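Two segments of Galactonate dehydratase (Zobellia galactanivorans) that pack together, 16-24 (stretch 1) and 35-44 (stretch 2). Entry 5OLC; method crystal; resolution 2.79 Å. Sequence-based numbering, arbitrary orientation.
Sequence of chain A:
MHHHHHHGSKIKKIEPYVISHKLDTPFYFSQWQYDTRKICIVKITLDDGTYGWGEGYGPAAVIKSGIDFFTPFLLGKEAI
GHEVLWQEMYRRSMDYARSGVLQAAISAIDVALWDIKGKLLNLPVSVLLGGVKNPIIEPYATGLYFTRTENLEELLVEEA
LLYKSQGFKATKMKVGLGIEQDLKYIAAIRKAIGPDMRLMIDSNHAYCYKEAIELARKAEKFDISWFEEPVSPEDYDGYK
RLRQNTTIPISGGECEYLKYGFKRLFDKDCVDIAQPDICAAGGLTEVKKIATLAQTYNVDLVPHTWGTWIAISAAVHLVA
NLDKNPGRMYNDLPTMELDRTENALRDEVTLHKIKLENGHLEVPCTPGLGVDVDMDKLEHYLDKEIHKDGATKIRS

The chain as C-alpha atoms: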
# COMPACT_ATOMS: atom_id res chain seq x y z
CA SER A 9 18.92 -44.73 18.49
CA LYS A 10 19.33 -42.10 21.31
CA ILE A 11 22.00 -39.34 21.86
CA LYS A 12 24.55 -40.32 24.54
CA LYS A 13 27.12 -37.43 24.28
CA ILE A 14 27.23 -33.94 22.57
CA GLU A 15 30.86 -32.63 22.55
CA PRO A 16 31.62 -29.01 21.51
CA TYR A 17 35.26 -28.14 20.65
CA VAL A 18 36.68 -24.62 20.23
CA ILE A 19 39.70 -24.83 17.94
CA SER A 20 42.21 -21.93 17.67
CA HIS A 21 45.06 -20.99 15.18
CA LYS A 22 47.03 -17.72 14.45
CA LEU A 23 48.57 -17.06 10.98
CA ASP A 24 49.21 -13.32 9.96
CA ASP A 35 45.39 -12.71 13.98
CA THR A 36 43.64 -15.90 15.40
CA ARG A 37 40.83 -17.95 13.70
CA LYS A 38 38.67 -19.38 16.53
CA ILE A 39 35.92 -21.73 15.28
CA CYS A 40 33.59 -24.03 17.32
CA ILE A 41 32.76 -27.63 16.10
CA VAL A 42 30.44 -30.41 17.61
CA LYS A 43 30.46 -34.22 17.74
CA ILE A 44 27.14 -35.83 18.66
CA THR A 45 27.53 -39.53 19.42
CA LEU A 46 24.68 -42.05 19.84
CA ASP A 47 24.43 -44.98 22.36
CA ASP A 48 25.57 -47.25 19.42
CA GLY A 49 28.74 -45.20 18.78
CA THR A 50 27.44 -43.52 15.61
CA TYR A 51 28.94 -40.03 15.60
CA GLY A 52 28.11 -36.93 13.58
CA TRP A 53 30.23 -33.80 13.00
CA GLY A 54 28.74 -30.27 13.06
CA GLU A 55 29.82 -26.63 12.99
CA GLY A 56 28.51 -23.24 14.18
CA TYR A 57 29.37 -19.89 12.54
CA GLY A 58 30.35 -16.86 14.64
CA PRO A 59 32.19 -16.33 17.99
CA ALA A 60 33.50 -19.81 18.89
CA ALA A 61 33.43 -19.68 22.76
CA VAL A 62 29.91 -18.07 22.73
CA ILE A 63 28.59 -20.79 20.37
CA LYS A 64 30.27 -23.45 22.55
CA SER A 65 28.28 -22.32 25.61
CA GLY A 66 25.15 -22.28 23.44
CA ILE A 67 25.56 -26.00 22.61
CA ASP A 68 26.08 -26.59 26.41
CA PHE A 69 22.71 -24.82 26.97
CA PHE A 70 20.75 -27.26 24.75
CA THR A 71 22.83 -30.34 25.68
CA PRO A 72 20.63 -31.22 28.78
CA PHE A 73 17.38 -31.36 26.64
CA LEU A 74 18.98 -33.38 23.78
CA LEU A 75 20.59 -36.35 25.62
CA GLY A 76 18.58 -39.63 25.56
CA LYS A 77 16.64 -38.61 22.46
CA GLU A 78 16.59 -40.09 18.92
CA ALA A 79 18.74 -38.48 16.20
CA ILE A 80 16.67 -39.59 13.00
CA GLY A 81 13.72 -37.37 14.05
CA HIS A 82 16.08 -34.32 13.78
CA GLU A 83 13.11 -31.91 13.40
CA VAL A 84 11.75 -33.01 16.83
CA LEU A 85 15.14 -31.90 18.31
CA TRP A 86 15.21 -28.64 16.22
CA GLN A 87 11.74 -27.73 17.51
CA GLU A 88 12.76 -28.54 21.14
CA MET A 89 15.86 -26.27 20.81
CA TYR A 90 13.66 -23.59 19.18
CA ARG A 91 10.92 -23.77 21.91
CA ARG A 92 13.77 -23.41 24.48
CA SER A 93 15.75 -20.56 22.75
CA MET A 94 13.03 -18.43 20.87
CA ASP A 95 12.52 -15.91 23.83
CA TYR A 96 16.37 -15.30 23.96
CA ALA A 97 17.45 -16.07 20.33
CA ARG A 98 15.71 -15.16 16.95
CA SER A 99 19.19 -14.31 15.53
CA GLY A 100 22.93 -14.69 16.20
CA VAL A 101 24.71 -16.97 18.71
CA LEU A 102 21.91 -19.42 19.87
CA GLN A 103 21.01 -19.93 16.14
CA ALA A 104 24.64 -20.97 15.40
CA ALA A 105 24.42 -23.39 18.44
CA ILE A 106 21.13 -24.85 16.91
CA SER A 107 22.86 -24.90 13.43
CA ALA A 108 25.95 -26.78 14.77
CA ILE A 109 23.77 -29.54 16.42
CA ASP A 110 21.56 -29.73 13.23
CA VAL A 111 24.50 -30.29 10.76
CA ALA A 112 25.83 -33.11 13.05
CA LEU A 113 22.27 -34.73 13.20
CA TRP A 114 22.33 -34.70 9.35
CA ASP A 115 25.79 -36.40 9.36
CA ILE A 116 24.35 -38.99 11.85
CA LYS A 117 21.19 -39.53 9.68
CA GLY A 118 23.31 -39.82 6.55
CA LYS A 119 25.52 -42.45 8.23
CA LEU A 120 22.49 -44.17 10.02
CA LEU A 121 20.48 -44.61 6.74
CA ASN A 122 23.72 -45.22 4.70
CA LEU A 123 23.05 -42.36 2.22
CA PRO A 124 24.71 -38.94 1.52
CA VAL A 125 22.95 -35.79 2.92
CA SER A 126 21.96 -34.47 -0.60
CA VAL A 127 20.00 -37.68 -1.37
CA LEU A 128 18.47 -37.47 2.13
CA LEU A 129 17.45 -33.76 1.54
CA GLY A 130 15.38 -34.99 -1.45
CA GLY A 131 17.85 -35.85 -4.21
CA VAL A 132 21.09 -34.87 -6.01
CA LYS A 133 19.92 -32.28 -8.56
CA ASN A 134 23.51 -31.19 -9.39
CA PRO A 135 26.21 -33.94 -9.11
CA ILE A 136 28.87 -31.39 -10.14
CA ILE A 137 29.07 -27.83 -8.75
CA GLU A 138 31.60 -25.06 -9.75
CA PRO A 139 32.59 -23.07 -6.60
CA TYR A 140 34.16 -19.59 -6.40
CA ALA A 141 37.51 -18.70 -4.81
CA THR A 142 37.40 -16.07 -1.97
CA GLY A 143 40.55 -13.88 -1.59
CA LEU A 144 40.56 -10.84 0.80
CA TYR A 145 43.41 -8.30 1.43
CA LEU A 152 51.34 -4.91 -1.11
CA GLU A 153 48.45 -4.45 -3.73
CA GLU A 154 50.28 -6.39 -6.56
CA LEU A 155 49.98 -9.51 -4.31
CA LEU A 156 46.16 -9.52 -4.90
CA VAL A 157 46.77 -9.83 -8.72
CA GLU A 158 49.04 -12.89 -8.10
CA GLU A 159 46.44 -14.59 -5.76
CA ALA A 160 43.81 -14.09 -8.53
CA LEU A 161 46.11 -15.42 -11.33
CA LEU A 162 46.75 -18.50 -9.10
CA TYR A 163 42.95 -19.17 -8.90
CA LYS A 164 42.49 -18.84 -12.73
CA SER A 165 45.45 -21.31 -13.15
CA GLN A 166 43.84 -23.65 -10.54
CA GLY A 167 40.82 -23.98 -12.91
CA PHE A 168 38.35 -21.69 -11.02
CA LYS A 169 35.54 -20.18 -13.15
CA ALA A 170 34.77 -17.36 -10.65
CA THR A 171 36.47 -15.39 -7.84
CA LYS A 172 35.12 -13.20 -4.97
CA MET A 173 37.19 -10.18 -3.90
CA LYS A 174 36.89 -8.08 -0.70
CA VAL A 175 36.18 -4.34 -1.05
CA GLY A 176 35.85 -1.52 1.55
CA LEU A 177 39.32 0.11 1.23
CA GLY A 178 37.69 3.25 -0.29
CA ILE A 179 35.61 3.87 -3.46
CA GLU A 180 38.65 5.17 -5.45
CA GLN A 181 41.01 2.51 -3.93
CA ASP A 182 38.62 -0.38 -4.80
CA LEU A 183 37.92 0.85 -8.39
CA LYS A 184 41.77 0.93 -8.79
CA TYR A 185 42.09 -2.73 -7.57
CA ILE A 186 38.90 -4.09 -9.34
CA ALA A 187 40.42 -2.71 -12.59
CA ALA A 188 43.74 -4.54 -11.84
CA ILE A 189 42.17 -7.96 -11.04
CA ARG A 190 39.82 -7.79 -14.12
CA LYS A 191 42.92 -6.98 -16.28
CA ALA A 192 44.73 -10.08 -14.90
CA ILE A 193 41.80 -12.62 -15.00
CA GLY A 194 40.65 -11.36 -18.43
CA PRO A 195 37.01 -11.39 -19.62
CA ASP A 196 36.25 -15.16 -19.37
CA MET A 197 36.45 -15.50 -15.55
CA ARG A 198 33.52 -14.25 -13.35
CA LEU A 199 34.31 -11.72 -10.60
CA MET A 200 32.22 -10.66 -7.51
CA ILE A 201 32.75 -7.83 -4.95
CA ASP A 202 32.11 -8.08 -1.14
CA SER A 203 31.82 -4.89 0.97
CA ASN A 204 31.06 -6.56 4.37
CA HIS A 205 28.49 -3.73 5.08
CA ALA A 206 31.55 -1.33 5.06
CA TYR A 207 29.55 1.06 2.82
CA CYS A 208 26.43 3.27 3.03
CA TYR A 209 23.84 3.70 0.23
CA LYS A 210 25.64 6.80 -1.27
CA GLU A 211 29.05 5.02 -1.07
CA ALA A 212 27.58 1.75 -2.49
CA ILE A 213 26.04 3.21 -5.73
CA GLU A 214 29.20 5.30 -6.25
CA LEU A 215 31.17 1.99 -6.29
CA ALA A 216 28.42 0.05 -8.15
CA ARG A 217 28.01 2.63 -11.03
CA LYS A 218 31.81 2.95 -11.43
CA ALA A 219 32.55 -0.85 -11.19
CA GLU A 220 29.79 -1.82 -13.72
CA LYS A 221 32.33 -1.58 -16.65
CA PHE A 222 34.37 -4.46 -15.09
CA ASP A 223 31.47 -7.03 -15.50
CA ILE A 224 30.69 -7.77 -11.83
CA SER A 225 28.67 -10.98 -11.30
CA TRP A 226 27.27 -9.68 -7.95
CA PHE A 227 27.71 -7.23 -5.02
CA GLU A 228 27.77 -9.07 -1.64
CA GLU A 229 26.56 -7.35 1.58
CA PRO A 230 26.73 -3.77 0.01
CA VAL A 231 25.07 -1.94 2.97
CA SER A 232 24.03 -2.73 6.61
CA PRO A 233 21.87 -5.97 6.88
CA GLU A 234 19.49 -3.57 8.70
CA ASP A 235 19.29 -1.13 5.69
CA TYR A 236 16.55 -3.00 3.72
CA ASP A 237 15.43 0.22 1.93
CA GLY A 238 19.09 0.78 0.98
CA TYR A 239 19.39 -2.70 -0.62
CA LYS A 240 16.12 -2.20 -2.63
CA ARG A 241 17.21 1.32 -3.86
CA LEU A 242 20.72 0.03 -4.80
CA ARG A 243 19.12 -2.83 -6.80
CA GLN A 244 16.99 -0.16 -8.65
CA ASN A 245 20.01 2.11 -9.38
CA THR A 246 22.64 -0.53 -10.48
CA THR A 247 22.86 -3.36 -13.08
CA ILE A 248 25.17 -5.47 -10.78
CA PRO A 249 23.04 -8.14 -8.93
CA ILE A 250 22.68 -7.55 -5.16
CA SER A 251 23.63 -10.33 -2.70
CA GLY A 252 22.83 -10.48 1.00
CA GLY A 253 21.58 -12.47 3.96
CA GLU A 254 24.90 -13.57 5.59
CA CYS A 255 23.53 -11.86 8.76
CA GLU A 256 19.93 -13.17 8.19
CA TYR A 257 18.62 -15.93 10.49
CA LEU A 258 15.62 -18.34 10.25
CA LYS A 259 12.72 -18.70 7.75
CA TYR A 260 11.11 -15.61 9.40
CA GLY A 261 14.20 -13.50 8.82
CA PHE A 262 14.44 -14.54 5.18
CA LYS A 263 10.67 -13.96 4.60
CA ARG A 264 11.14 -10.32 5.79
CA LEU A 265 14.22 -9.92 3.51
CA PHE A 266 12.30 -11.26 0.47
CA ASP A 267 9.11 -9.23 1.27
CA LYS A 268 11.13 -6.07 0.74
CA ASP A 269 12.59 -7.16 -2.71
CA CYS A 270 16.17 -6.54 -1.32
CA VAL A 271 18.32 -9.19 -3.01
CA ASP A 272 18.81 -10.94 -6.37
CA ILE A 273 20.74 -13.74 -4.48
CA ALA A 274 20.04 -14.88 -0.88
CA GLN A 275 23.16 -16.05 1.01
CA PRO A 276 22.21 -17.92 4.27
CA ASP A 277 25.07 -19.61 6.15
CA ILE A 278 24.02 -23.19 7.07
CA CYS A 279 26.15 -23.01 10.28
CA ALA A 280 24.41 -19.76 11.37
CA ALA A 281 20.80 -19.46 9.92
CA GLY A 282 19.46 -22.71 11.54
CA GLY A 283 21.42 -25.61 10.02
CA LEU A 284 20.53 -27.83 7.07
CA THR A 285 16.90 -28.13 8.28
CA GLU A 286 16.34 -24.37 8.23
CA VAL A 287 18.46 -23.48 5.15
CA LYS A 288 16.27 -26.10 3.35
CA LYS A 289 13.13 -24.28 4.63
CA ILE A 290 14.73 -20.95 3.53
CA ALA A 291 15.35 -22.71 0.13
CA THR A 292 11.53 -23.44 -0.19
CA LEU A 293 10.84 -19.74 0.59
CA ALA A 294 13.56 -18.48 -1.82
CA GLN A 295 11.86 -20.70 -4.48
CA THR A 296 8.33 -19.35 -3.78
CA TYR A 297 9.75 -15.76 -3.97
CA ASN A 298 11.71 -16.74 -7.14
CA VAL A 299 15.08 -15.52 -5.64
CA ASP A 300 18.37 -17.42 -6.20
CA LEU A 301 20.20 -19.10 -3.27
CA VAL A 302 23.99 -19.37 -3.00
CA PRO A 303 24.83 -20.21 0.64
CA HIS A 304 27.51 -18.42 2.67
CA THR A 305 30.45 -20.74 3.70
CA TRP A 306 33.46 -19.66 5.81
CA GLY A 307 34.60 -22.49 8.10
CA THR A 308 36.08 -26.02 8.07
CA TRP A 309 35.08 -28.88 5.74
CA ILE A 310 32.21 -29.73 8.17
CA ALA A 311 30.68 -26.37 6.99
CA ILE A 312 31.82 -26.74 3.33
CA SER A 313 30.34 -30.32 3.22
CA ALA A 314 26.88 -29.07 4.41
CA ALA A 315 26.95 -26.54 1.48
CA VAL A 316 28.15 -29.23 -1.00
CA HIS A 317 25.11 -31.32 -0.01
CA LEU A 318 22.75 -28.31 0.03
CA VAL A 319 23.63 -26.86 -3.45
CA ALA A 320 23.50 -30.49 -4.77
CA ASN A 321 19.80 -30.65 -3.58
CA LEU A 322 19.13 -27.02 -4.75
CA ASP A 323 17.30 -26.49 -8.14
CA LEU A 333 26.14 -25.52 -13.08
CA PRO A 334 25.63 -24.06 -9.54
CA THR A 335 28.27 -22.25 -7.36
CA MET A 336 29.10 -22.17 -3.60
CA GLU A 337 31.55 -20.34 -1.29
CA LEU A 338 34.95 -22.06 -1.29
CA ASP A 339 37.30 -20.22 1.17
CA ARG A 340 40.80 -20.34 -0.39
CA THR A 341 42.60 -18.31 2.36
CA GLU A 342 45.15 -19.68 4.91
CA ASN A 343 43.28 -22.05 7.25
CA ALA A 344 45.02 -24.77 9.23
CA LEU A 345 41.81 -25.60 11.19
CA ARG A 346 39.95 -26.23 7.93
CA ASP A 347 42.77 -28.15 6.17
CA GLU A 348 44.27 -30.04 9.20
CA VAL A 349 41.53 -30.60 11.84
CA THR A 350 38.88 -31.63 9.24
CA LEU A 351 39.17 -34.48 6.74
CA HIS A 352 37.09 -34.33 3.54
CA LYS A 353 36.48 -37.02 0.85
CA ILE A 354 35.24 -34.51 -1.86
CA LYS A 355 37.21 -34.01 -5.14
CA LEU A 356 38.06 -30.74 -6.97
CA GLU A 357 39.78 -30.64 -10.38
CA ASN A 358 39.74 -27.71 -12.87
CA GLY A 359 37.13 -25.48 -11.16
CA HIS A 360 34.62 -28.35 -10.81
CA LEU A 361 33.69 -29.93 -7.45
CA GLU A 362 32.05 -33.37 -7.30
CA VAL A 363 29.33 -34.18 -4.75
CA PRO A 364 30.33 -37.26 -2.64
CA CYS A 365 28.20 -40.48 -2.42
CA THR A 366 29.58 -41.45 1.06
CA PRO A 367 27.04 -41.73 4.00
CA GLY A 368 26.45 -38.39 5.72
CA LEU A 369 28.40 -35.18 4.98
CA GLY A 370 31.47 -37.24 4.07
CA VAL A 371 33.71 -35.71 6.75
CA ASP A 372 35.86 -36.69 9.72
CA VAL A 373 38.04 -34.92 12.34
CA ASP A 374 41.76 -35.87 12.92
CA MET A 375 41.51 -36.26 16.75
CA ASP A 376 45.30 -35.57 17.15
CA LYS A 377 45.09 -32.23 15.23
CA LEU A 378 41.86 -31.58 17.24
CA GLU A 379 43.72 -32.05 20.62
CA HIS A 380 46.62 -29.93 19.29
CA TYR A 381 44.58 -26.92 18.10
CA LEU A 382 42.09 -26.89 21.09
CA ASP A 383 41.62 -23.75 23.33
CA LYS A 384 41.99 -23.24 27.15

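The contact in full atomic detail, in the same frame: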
# COMPACT_ATOMS: atom_id res chain seq x y z
N PRO A 16 31.14 -30.19 22.24
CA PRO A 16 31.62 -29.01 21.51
C PRO A 16 33.13 -28.76 21.69
O PRO A 16 33.65 -28.93 22.78
CB PRO A 16 30.76 -27.88 22.07
CG PRO A 16 30.38 -28.32 23.46
CD PRO A 16 30.48 -29.81 23.52
N TYR A 17 33.82 -28.41 20.62
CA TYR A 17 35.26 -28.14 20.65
C TYR A 17 35.57 -26.83 19.98
O TYR A 17 35.19 -26.64 18.82
CB TYR A 17 36.07 -29.24 19.96
CG TYR A 17 35.79 -30.65 20.44
CD1 TYR A 17 36.30 -31.11 21.66
CD2 TYR A 17 35.08 -31.55 19.65
CE1 TYR A 17 36.06 -32.41 22.10
CE2 TYR A 17 34.84 -32.86 20.09
CZ TYR A 17 35.33 -33.28 21.32
OH TYR A 17 35.09 -34.56 21.77
N VAL A 18 36.24 -25.92 20.72
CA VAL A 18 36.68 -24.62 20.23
C VAL A 18 38.12 -24.81 19.77
O VAL A 18 38.98 -25.18 20.59
CB VAL A 18 36.59 -23.49 21.28
CG1 VAL A 18 37.15 -22.19 20.73
CG2 VAL A 18 35.17 -23.30 21.77
N ILE A 19 38.37 -24.62 18.48
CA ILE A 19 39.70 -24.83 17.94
C ILE A 19 40.28 -23.49 17.50
O ILE A 19 39.59 -22.71 16.83
CB ILE A 19 39.75 -25.96 16.86
CG1 ILE A 19 38.70 -25.76 15.73
CG2 ILE A 19 39.58 -27.33 17.54
CD1 ILE A 19 38.92 -26.56 14.42
N SER A 20 41.52 -23.19 17.94
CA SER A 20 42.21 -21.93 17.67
C SER A 20 43.51 -22.06 16.85
O SER A 20 44.21 -23.07 16.99
CB SER A 20 42.50 -21.23 19.00
OG SER A 20 42.92 -19.89 18.77
N HIS A 21 43.84 -21.05 16.01
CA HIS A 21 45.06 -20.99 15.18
C HIS A 21 45.35 -19.57 14.66
O HIS A 21 44.47 -18.96 14.06
CB HIS A 21 45.04 -22.06 14.05
CG HIS A 21 45.52 -21.60 12.71
ND1 HIS A 21 46.87 -21.47 12.43
CD2 HIS A 21 44.81 -21.30 11.60
CE1 HIS A 21 46.94 -21.07 11.17
NE2 HIS A 21 45.72 -20.97 10.62
N LYS A 22 46.58 -19.05 14.89
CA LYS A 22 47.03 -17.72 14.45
C LYS A 22 47.92 -17.84 13.21
O LYS A 22 48.78 -18.72 13.19
CB LYS A 22 47.79 -17.00 15.57
N LEU A 23 47.74 -16.97 12.19
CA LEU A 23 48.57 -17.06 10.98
C LEU A 23 49.39 -15.78 10.72
O LEU A 23 50.61 -15.80 10.89
CB LEU A 23 47.74 -17.46 9.75
N ASP A 24 48.70 -14.68 10.27
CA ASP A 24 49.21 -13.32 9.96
C ASP A 24 48.09 -12.44 9.38
O ASP A 24 47.65 -11.48 10.02
CB ASP A 24 50.45 -13.33 9.04
CG ASP A 24 50.29 -14.08 7.73
OD1 ASP A 24 49.72 -13.51 6.79
OD2 ASP A 24 50.82 -15.21 7.63
N ASP A 35 45.30 -12.19 12.61
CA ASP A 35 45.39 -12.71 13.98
C ASP A 35 44.95 -14.19 14.09
O ASP A 35 45.33 -14.99 13.22
CB ASP A 35 44.64 -11.79 14.97
CG ASP A 35 43.15 -11.62 14.70
OD1 ASP A 35 42.79 -11.31 13.53
OD2 ASP A 35 42.35 -11.80 15.64
N THR A 36 44.18 -14.55 15.14
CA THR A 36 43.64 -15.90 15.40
C THR A 36 42.31 -16.15 14.67
O THR A 36 41.53 -15.21 14.45
CB THR A 36 43.48 -16.17 16.93
OG1 THR A 36 42.64 -15.18 17.53
CG2 THR A 36 44.81 -16.22 17.67
N ARG A 37 42.07 -17.42 14.28
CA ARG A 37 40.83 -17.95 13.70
C ARG A 37 40.34 -18.92 14.77
O ARG A 37 40.98 -19.95 15.00
CB ARG A 37 41.06 -18.74 12.38
CG ARG A 37 41.69 -17.98 11.20
CD ARG A 37 40.72 -17.07 10.46
NE ARG A 37 39.85 -17.77 9.50
CZ ARG A 37 40.16 -17.99 8.23
NH1 ARG A 37 41.34 -17.61 7.74
NH2 ARG A 37 39.30 -18.60 7.43
N LYS A 38 39.27 -18.55 15.48
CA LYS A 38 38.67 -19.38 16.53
C LYS A 38 37.31 -19.85 16.03
O LYS A 38 36.39 -19.04 15.87
CB LYS A 38 38.54 -18.59 17.84
CG LYS A 38 39.45 -19.07 18.96
CD LYS A 38 39.41 -18.13 20.18
CE LYS A 38 40.45 -17.04 20.16
NZ LYS A 38 41.81 -17.55 20.47
N ILE A 39 37.19 -21.16 15.73
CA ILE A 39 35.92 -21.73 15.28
C ILE A 39 35.48 -22.83 16.26
O ILE A 39 36.33 -23.49 16.86
CB ILE A 39 35.87 -22.16 13.76
CG1 ILE A 39 36.11 -23.63 13.56
CG2 ILE A 39 36.77 -21.33 12.82
CD1 ILE A 39 35.01 -24.22 13.12
N CYS A 40 34.18 -22.99 16.46
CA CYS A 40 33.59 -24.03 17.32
C CYS A 40 33.02 -25.12 16.41
O CYS A 40 32.46 -24.82 15.36
CB CYS A 40 32.53 -23.44 18.24
SG CYS A 40 31.66 -24.67 19.24
N ILE A 41 33.18 -26.40 16.81
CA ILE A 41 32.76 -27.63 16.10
C ILE A 41 32.06 -28.56 17.14
O ILE A 41 32.41 -28.50 18.31
CB ILE A 41 34.08 -28.29 15.57
CG1 ILE A 41 34.81 -27.45 14.50
CG2 ILE A 41 33.90 -29.70 15.10
CD1 ILE A 41 34.35 -27.50 13.08
N VAL A 42 31.11 -29.42 16.72
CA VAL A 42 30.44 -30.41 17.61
C VAL A 42 30.57 -31.83 17.09
O VAL A 42 30.57 -32.04 15.87
CB VAL A 42 28.94 -30.17 17.86
CG1 VAL A 42 28.66 -29.68 19.27
CG2 VAL A 42 28.29 -29.32 16.78
N LYS A 43 30.52 -32.80 18.02
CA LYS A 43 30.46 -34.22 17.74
C LYS A 43 29.34 -34.79 18.61
O LYS A 43 29.44 -34.83 19.85
CB LYS A 43 31.80 -34.92 18.04
CG LYS A 43 31.91 -36.34 17.48
CD LYS A 43 32.91 -37.11 18.29
CE LYS A 43 33.42 -38.33 17.58
NZ LYS A 43 34.76 -38.75 18.09
N ILE A 44 28.24 -35.19 17.96
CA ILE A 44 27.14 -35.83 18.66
C ILE A 44 27.35 -37.30 18.41
O ILE A 44 27.53 -37.71 17.26
CB ILE A 44 25.72 -35.35 18.22
CG1 ILE A 44 25.59 -33.81 18.33
CG2 ILE A 44 24.62 -36.07 19.07
CD1 ILE A 44 24.60 -33.21 17.48

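What joins the two strands? They run antiparallel, their N-to-C directions 168° apart, and paired backbone hydrogen bonds tie them together. Y17 N donates to I41 O at 2.7 Å, and I41 N returns the bond to Y17 O at 2.9 Å. The same exchange follows two residues on, with I19 N to I39 O at 2.8 Å and I39 N to I19 O at 3.1 Å. Further along, R37 N reaches H21 O at 2.9 Å, whereas H21 N to R37 O is longer and more bent, at 3.2 Å and 135°. L23 N to D35 O, at 3.3 Å, extends the ladder into the loop.

What fills the spaces between these pairs? There the alpha carbons come close, and their C-H groups point at carbonyls already engaged by amides: C40 CA lies 3.4 Å from Y17 O, and T36 CA 3.4 Å from H21 O. Each such carbonyl thus serves both an N-H and a C-H.

How do the apolar side chains pack? Alternation places Y17, I19, I39 and I41 on one face. I19 spans two neighbours, its CG1 4.0 Å from I39 CG1 and its CD1 4.2 Å from I41 CG1; such branched residues suit a strand and cover its backbone. The edge of the Y17 ring meets the aliphatic start of K43, with CE2 4.2 Å from CB. On the other face P16 CB touches V42 CG1 at 3.9 Å, while V18 CG2 lies 4.4 Å from C40 CB; V18, C40 and V42 are buried. At the far end of this face K22 CB, the last atom modelled in that side chain, lies 3.7 Å from T36 CG2.

Where do polar side chains take part? K38 bends near the end of its chain, with chi3 at -91° and chi4 m, so that NZ donates to S20 OG at 3.1 Å, a bond suited to the small serine hydroxyl and a lysine at an exposed position.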